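Local coordinates for protein porin (Rhodobacter capsulatus, PDB 2POR) that forms, as a homotrimer, outer-membrane channels through which small hydrophilic solutes, up to about 0.6 kDa, diffuse passively, at residues A[56-60]-A[72-76]; A[106-111]-A[146-151]; A[113-117]-A[136-141]. All blocks are in the same frame, centred on the assembly; numbering follows the deposited sequence.

Contact 1 of 3, residues A[56-60]-A[72-76]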
loop_
_atom_site.group_PDB
_atom_site.type_symbol
_atom_site.label_atom_id
_atom_site.label_comp_id
_atom_site.label_asym_id
_atom_site.label_seq_id
_atom_site.Cartn_x
_atom_site.Cartn_y
_atom_site.Cartn_z
ATOM N N GLY A 56 11.209 -3.515 -7.438
ATOM C CA GLY A 56 11.958 -4.768 -7.563
ATOM C C GLY A 56 12.351 -5.342 -6.230
ATOM O O GLY A 56 12.907 -6.431 -6.097
ATOM N N GLU A 57 12.066 -4.593 -5.168
ATOM C CA GLU A 57 12.457 -4.988 -3.830
ATOM C C GLU A 57 11.612 -6.120 -3.264
ATOM O O GLU A 57 12.076 -6.914 -2.427
ATOM C CB GLU A 57 12.346 -3.756 -2.946
ATOM C CG GLU A 57 12.702 -4.096 -1.503
ATOM C CD GLU A 57 12.748 -2.933 -0.521
ATOM O OE1 GLU A 57 12.257 -1.854 -0.849
ATOM O OE2 GLU A 57 13.282 -3.128 0.576
ATOM N N ASP A 58 10.310 -6.134 -3.623
ATOM C CA ASP A 58 9.391 -7.145 -3.121
ATOM C C ASP A 58 8.655 -7.763 -4.328
ATOM O O ASP A 58 8.595 -7.136 -5.381
ATOM C CB ASP A 58 8.354 -6.542 -2.228
ATOM C CG ASP A 58 8.901 -6.106 -0.866
ATOM O OD1 ASP A 58 9.713 -6.819 -0.278
ATOM O OD2 ASP A 58 8.476 -5.055 -0.411
ATOM N N GLY A 59 8.105 -8.951 -4.141
ATOM C CA GLY A 59 7.381 -9.650 -5.205
ATOM C C GLY A 59 8.339 -10.209 -6.220
ATOM O O GLY A 59 9.550 -9.952 -6.170
ATOM N N THR A 60 7.884 -11.045 -7.158
ATOM C CA THR A 60 8.754 -11.562 -8.227
ATOM C C THR A 60 8.068 -11.501 -9.601
ATOM O O THR A 60 6.835 -11.396 -9.625
ATOM C CB THR A 60 9.172 -13.028 -8.006
ATOM O OG1 THR A 60 8.014 -13.783 -7.692
ATOM C CG2 THR A 60 10.200 -13.165 -6.891
ATOM N N MET A 72 12.884 -12.716 -11.241
ATOM C CA MET A 72 13.678 -11.578 -10.783
ATOM C C MET A 72 12.829 -10.840 -9.785
ATOM O O MET A 72 11.611 -10.710 -10.004
ATOM C CB MET A 72 13.998 -10.706 -11.953
ATOM C CG MET A 72 14.997 -9.583 -11.603
ATOM S SD MET A 72 15.519 -8.626 -13.031
ATOM C CE MET A 72 16.539 -9.823 -13.809
ATOM N N GLY A 73 13.425 -10.406 -8.658
ATOM C CA GLY A 73 12.744 -9.582 -7.661
ATOM C C GLY A 73 13.204 -10.061 -6.308
ATOM O O GLY A 73 14.376 -10.395 -6.129
ATOM N N ASP A 74 12.279 -10.238 -5.385
ATOM C CA ASP A 74 12.588 -10.732 -4.083
ATOM C C ASP A 74 12.516 -12.259 -4.152
ATOM O O ASP A 74 11.576 -12.883 -3.674
ATOM C CB ASP A 74 11.586 -10.102 -3.089
ATOM C CG ASP A 74 11.809 -10.424 -1.609
ATOM O OD1 ASP A 74 12.709 -11.217 -1.265
ATOM O OD2 ASP A 74 11.060 -9.885 -0.782
ATOM N N ALA A 75 13.540 -12.888 -4.713
ATOM C CA ALA A 75 13.617 -14.336 -4.930
ATOM C C ALA A 75 14.419 -15.068 -3.886
ATOM O O ALA A 75 15.246 -14.474 -3.174
ATOM C CB ALA A 75 14.251 -14.612 -6.296
ATOM N N LEU A 76 14.188 -16.358 -3.769
ATOM C CA LEU A 76 14.944 -17.209 -2.897
ATOM C C LEU A 76 16.266 -17.460 -3.529
ATOM O O LEU A 76 16.434 -17.230 -4.719
ATOM C CB LEU A 76 14.277 -18.542 -2.696
ATOM C CG LEU A 76 12.891 -18.453 -2.077
ATOM C CD1 LEU A 76 12.332 -19.851 -2.032
ATOM C CD2 LEU A 76 12.925 -17.813 -0.676
HETATM O O HOH W 1 8.381 -10.201 -1.619
#
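Gly-59 and Thr-60 meet Gly-73 and Asp-74 in a mainly backbone contact at the open end of a beta hairpin, where the loop after helix 50-53 enters strand 60-65 and the antiparallel strand 68-73 runs out. Thr-60 and Gly-73 are a non-hydrogen-bonded pair with CA atoms 4.5 Å apart. Just beyond it, Asp-74 N donates a nearly straight bond (168°) to Gly-59 O, 2.9 Å away. Gly-73 suits its place because a CB would point toward segment 56-60 and collide with that same carbonyl. Without one, Gly-73 CA lies 3.5 Å from Gly-59 O in a CH...O contact; Gly-56 O is a second such acceptor. The Thr-60 methyl CG2, lying beside its own backbone N, rests 3.5 Å from Asp-74 O, while OG1 turns to Glu-71. The backbone of Asp-74 brings its CB to 3.3 Å from Glu-57 O, and CG, anti to the backbone N (chi1 -176°), then lays the carboxylate alongside that of Asp-58. Asp-58 OD1 and Asp-74 OD2 are 3.4 Å apart, two acceptors with no bond between them, so either acid might hold a proton more readily than usual. A water that accepts from Gly-59 N and donates to Asp-74 OD2 at 2.8 Å probably offsets part of the repulsion. Met-72 starts away from the other segment, and its side chain touches a bound detergent and Ser-23 of the second subunit. Asp-74 is the centre of an inverse gamma turn that bends the chain off its strand, marking the end of a hairpin ladder in the 16-stranded antiparallel porin barrel.

Contact 2 of 3, residues A[106-111]-A[146-151]. With CA (calcium ion), chain B.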
loop_
_atom_site.group_PDB
_atom_site.type_symbol
_atom_site.label_atom_id
_atom_site.label_comp_id
_atom_site.label_asym_id
_atom_site.label_seq_id
_atom_site.Cartn_x
_atom_site.Cartn_y
_atom_site.Cartn_z
ATOM N N THR A 106 22.420 -16.953 1.279
ATOM C CA THR A 106 22.078 -15.944 0.274
ATOM C C THR A 106 20.572 -15.931 -0.047
ATOM O O THR A 106 19.844 -16.806 0.449
ATOM C CB THR A 106 22.931 -16.167 -1.051
ATOM O OG1 THR A 106 22.412 -17.327 -1.722
ATOM C CG2 THR A 106 24.466 -16.294 -0.772
ATOM N N GLY A 107 20.125 -14.949 -0.856
ATOM C CA GLY A 107 18.752 -14.817 -1.335
ATOM C C GLY A 107 17.873 -14.507 -0.165
ATOM O O GLY A 107 18.345 -14.249 0.948
ATOM N N ASP A 108 16.585 -14.454 -0.450
ATOM C CA ASP A 108 15.573 -14.214 0.562
ATOM C C ASP A 108 15.898 -12.999 1.448
ATOM O O ASP A 108 16.012 -13.075 2.683
ATOM C CB ASP A 108 15.420 -15.438 1.452
ATOM C CG ASP A 108 14.137 -15.456 2.266
ATOM O OD1 ASP A 108 13.217 -14.692 1.981
ATOM O OD2 ASP A 108 14.007 -16.281 3.181
ATOM N N GLU A 109 16.115 -11.908 0.700
ATOM C CA GLU A 109 16.318 -10.565 1.233
ATOM C C GLU A 109 17.694 -10.324 1.869
ATOM O O GLU A 109 17.851 -9.341 2.589
ATOM C CB GLU A 109 15.253 -10.223 2.277
ATOM C CG GLU A 109 13.838 -10.279 1.744
ATOM C CD GLU A 109 12.833 -9.919 2.810
ATOM O OE1 GLU A 109 12.660 -10.722 3.725
ATOM O OE2 GLU A 109 12.263 -8.831 2.723
ATOM N N ARG A 110 18.716 -11.155 1.642
ATOM C CA ARG A 110 20.097 -10.887 2.095
ATOM C C ARG A 110 20.599 -9.596 1.438
ATOM O O ARG A 110 21.063 -8.678 2.125
ATOM C CB ARG A 110 21.029 -12.060 1.723
ATOM C CG ARG A 110 22.493 -11.927 2.170
ATOM C CD ARG A 110 22.490 -11.938 3.720
ATOM N NE ARG A 110 22.306 -13.308 4.178
ATOM C CZ ARG A 110 21.656 -13.707 5.268
ATOM N NH1 ARG A 110 21.102 -12.816 6.058
ATOM N NH2 ARG A 110 21.577 -14.993 5.607
ATOM N N LEU A 111 20.494 -9.448 0.121
ATOM C CA LEU A 111 20.909 -8.251 -0.565
ATOM C C LEU A 111 19.806 -7.538 -1.319
ATOM O O LEU A 111 20.016 -6.453 -1.877
ATOM C CB LEU A 111 22.017 -8.616 -1.513
ATOM C CG LEU A 111 23.338 -8.998 -0.880
ATOM C CD1 LEU A 111 24.329 -9.453 -1.895
ATOM C CD2 LEU A 111 23.890 -7.773 -0.215
ATOM N N ASP A 146 28.686 -3.349 -4.395
ATOM C CA ASP A 146 27.963 -3.944 -3.286
ATOM C C ASP A 146 28.608 -5.289 -3.089
ATOM O O ASP A 146 29.442 -5.735 -3.879
ATOM C CB ASP A 146 26.437 -4.086 -3.658
ATOM C CG ASP A 146 25.457 -4.230 -2.494
ATOM O OD1 ASP A 146 25.888 -4.364 -1.352
ATOM O OD2 ASP A 146 24.246 -4.198 -2.690
ATOM N N ALA A 147 28.300 -5.952 -1.967
ATOM C CA ALA A 147 28.630 -7.371 -1.808
ATOM C C ALA A 147 27.851 -8.112 -2.918
ATOM O O ALA A 147 26.807 -7.599 -3.358
ATOM C CB ALA A 147 28.136 -7.898 -0.471
ATOM N N GLN A 148 28.290 -9.245 -3.415
ATOM C CA GLN A 148 27.534 -9.907 -4.455
ATOM C C GLN A 148 27.290 -11.320 -4.022
ATOM O O GLN A 148 28.256 -11.957 -3.604
ATOM C CB GLN A 148 28.327 -9.863 -5.676
ATOM C CG GLN A 148 27.548 -10.558 -6.763
ATOM C CD GLN A 148 28.185 -10.355 -8.105
ATOM O OE1 GLN A 148 27.506 -10.343 -9.124
ATOM N NE2 GLN A 148 29.485 -10.103 -8.217
ATOM N N GLU A 149 26.065 -11.850 -4.088
ATOM C CA GLU A 149 25.824 -13.208 -3.634
ATOM C C GLU A 149 25.601 -14.091 -4.847
ATOM O O GLU A 149 25.290 -13.554 -5.926
ATOM C CB GLU A 149 24.607 -13.293 -2.751
ATOM C CG GLU A 149 23.333 -12.745 -3.407
ATOM C CD GLU A 149 22.111 -12.686 -2.526
ATOM O OE1 GLU A 149 22.199 -12.977 -1.328
ATOM O OE2 GLU A 149 21.053 -12.323 -3.052
ATOM N N MET A 150 25.815 -15.386 -4.656
ATOM C CA MET A 150 25.625 -16.386 -5.718
ATOM C C MET A 150 25.429 -17.729 -5.085
ATOM O O MET A 150 25.990 -17.999 -4.024
ATOM C CB MET A 150 26.810 -16.615 -6.616
ATOM C CG MET A 150 27.173 -15.485 -7.510
ATOM S SD MET A 150 28.966 -15.504 -7.714
ATOM C CE MET A 150 28.982 -14.332 -9.050
ATOM N N ALA A 151 24.679 -18.636 -5.706
ATOM C CA ALA A 151 24.520 -19.977 -5.168
ATOM C C ALA A 151 24.117 -20.888 -6.332
ATOM O O ALA A 151 23.668 -20.415 -7.407
ATOM C CB ALA A 151 23.428 -20.035 -4.128
HETATM CA CA CA B . 14.733 -18.172 4.146
HETATM O O HOH W 2 19.054 -11.340 -1.474
HETATM O O HOH W 3 21.829 -4.256 -1.460
HETATM O O HOH W 4 12.682 -18.777 5.055
HETATM O O HOH W 5 15.295 -20.129 5.181
HETATM O O HOH W 6 17.050 -17.512 4.427
HETATM O O HOH W 7 14.685 -17.199 6.311
#
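Gly-107 N donates to Glu-149 OE1 (2.9 Å, 167°), reaching it from above the carboxylate, 50° out of its plane. Thr-106 CB, at 3.3 Å, and Arg-110 CB also press on this oxygen. A water, 2.7 Å from Glu-149 OE2, donates to it and accepts from Leu-111 N, so both carboxylate oxygens serve the loop. Glu-149 has CG between its backbone N and carbonyl carbon (chi1 56°) and is extended beyond, which carries the acid from the strand to the loop; an alanine in its place would probably leave Gly-107 N without its acceptor and open a gap beside Thr-106 and Leu-111. Leu-111 supplies the apolar part, its CD1 lying 3.8 Å from Glu-149 CG and its CD2 4.3 Å from Ala-147 CB. The loop is the long link between strands 68-73 and 118-125, which in porins folds into the barrel and narrows the channel; here it meets the wall strand 148-158. Asp-108 and Glu-109 take the positive phi of a type I' turn, and Gly-107, also at positive phi, leads into it. At the turn Asp-108 OD2 binds calcium at 2.2 Å, with Glu-80 and four waters. Further out, Thr-106 OG1 bonds Glu-168 and Arg-110 NE bonds Leu-105 O.

Contact 3 of 3, residues A[113-117]-A[136-141]; sequences AEDNP and DGKVGE. With CA (calcium ion), chain D.
Asn-116 and Asp-136 meet through a shared calcium ion, with no direct hydrogen bond between the two segments. Asn-116 OD1 lies 2.2 Å from the metal: its CB starts off to one side of segment 136-141, and CG, anti to the backbone N (chi1 -164°), swings the amide inward. Asp-136 is bidentate, OD1 and OD2 each about 2.4 Å from calcium, and the carbonyl oxygens of Lys-138 and Gly-140 join them. The shared cation explains why Asn-116 OD1 and Lys-138 O sit only 3.1 Å apart. One water and Asn-20 OD1 of the second subunit complete seven oxygen ligands, hard donors suited to calcium, in a metal site at the subunit interface of the porin trimer. Among the hydrogen bonds, Lys-138 N reaches Asp-136 OD1 on its anti side at 3.1 Å, 32° out of the carboxylate plane, closing an Asx turn that fixes the carboxylate; Asp-136 also has a polar partner in Phe-21 of the second subunit. The opposing segment folds as a type II beta turn from Ala-113 to Asn-116. Asn-116 ND2 bonds Leu-111 O. Waters bridge the segments: the calcium-bound one donates to Asp-115 O, another donates to Asn-116 OD1 and accepts from Asp-136 N, and a third joins Asp-115 OD2 to Glu-141 N. Among van der Waals contacts, Gly-140, with positive phi, brings its bare CA to 3.9 Å from Asn-116 CB, and Glu-141 CG lies 3.4 Å from Asp-115 O. Glu-141 OE2 bonds Ser-22 of the second subunit; Lys-138 NZ bonds Ser-143 O and makes a salt bridge with Asp-145.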
loop_
_atom_site.group_PDB
_atom_site.type_symbol
_atom_site.label_atom_id
_atom_site.label_comp_id
_atom_site.label_asym_id
_atom_site.label_seq_id
_atom_site.Cartn_x
_atom_site.Cartn_y
_atom_site.Cartn_z
ATOM N N ALA A 113 16.899 -5.127 -2.229
ATOM C CA ALA A 113 16.596 -3.830 -1.657
ATOM C C ALA A 113 15.927 -2.971 -2.714
ATOM O O ALA A 113 15.766 -3.419 -3.858
ATOM C CB ALA A 113 17.918 -3.174 -1.208
ATOM N N GLU A 114 15.583 -1.722 -2.358
ATOM C CA GLU A 114 14.963 -0.804 -3.268
ATOM C C GLU A 114 15.794 -0.702 -4.517
ATOM O O GLU A 114 17.017 -0.631 -4.467
ATOM C CB GLU A 114 14.836 0.514 -2.561
ATOM C CG GLU A 114 14.233 1.562 -3.489
ATOM C CD GLU A 114 13.842 2.924 -2.893
ATOM O OE1 GLU A 114 14.180 3.199 -1.746
ATOM O OE2 GLU A 114 13.189 3.713 -3.585
ATOM N N ASP A 115 15.157 -0.841 -5.678
ATOM C CA ASP A 115 15.812 -0.830 -6.987
ATOM C C ASP A 115 16.892 -1.867 -7.173
ATOM O O ASP A 115 17.825 -1.748 -7.993
ATOM C CB ASP A 115 16.463 0.514 -7.286
ATOM C CG ASP A 115 15.538 1.689 -7.407
ATOM O OD1 ASP A 115 14.370 1.514 -7.769
ATOM O OD2 ASP A 115 16.004 2.794 -7.160
ATOM N N ASN A 116 16.782 -2.930 -6.388
ATOM C CA ASN A 116 17.819 -3.920 -6.439
ATOM C C ASN A 116 17.190 -5.310 -6.292
ATOM O O ASN A 116 17.221 -5.939 -5.223
ATOM C CB ASN A 116 18.874 -3.625 -5.325
ATOM C CG ASN A 116 20.122 -4.433 -5.656
ATOM O OD1 ASN A 116 20.780 -4.287 -6.737
ATOM N ND2 ASN A 116 20.463 -5.304 -4.692
ATOM N N PRO A 117 16.589 -5.849 -7.375
ATOM C CA PRO A 117 16.099 -7.217 -7.392
ATOM C C PRO A 117 17.240 -8.232 -7.483
ATOM O O PRO A 117 18.333 -7.888 -7.957
ATOM C CB PRO A 117 15.159 -7.210 -8.594
ATOM C CG PRO A 117 15.844 -6.277 -9.570
ATOM C CD PRO A 117 16.330 -5.169 -8.641
ATOM N N ASP A 136 23.335 -8.568 -8.542
ATOM C CA ASP A 136 24.116 -7.980 -9.588
ATOM C C ASP A 136 25.399 -7.261 -9.117
ATOM O O ASP A 136 26.084 -6.718 -9.992
ATOM C CB ASP A 136 23.228 -7.006 -10.359
ATOM C CG ASP A 136 22.664 -5.803 -9.629
ATOM O OD1 ASP A 136 23.147 -5.320 -8.603
ATOM O OD2 ASP A 136 21.665 -5.248 -10.073
ATOM N N GLY A 137 25.738 -7.141 -7.814
ATOM C CA GLY A 137 26.991 -6.508 -7.369
ATOM C C GLY A 137 26.972 -4.990 -7.265
ATOM O O GLY A 137 28.001 -4.423 -6.906
ATOM N N LYS A 138 25.896 -4.256 -7.540
ATOM C CA LYS A 138 25.852 -2.810 -7.457
ATOM C C LYS A 138 24.666 -2.382 -6.650
ATOM O O LYS A 138 23.550 -2.914 -6.807
ATOM C CB LYS A 138 25.705 -2.121 -8.798
ATOM C CG LYS A 138 26.788 -2.508 -9.776
ATOM C CD LYS A 138 28.080 -1.993 -9.228
ATOM C CE LYS A 138 29.237 -2.312 -10.113
ATOM N NZ LYS A 138 30.147 -1.187 -9.993
ATOM N N VAL A 139 24.867 -1.411 -5.782
ATOM C CA VAL A 139 23.842 -0.907 -4.908
ATOM C C VAL A 139 22.725 -0.310 -5.720
ATOM O O VAL A 139 23.040 0.432 -6.647
ATOM C CB VAL A 139 24.396 0.185 -3.975
ATOM C CG1 VAL A 139 23.293 0.714 -3.079
ATOM C CG2 VAL A 139 25.421 -0.425 -3.048
ATOM N N GLY A 140 21.446 -0.604 -5.426
ATOM C CA GLY A 140 20.337 -0.073 -6.214
ATOM C C GLY A 140 20.599 -0.330 -7.698
ATOM O O GLY A 140 21.131 -1.398 -8.110
ATOM N N GLU A 141 20.300 0.717 -8.463
ATOM C CA GLU A 141 20.593 0.747 -9.885
ATOM C C GLU A 141 21.726 1.730 -10.088
ATOM O O GLU A 141 21.817 2.379 -11.133
ATOM C CB GLU A 141 19.363 1.203 -10.679
ATOM C CG GLU A 141 18.398 0.009 -10.879
ATOM C CD GLU A 141 16.978 0.316 -11.378
ATOM O OE1 GLU A 141 16.681 1.407 -11.865
ATOM O OE2 GLU A 141 16.126 -0.558 -11.254
HETATM CA CA CA D . 21.724 -3.456 -8.498
HETATM O O HOH W 8 13.669 0.601 -10.178
HETATM O O HOH W 9 19.104 3.283 -7.161
HETATM O O HOH W 10 19.532 -3.307 -9.327
HETATM O O HOH W 11 21.052 -7.427 -7.361
HETATM O O HOH W 12 23.455 -5.261 -5.063
#

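How the contacts relate
All three contacts are partly buried, but contact 3 lies farthest out, about 20 Å between its centre and that of the chain, against about 13 Å for the other two. Contacts 2 and 3 share the long loop before strand 118-125: contact 2 joins it to the start of strand 148-158, contact 3 to the loop leading there from strand 128-134. Contact 1 belongs to the neighbouring hairpin and is closed by backbone pairing. In contact 2 a buried carboxylate receives the loop, and calcium sits on the loop alone; in contact 3 calcium bridges both segments and the second subunit. Contact 1 also borders that subunit; contact 2 touches no other chain. Ala-75 O with Asp-108 N, and Gly-137 O with Asp-146 N, probably tie contact 2 to the others.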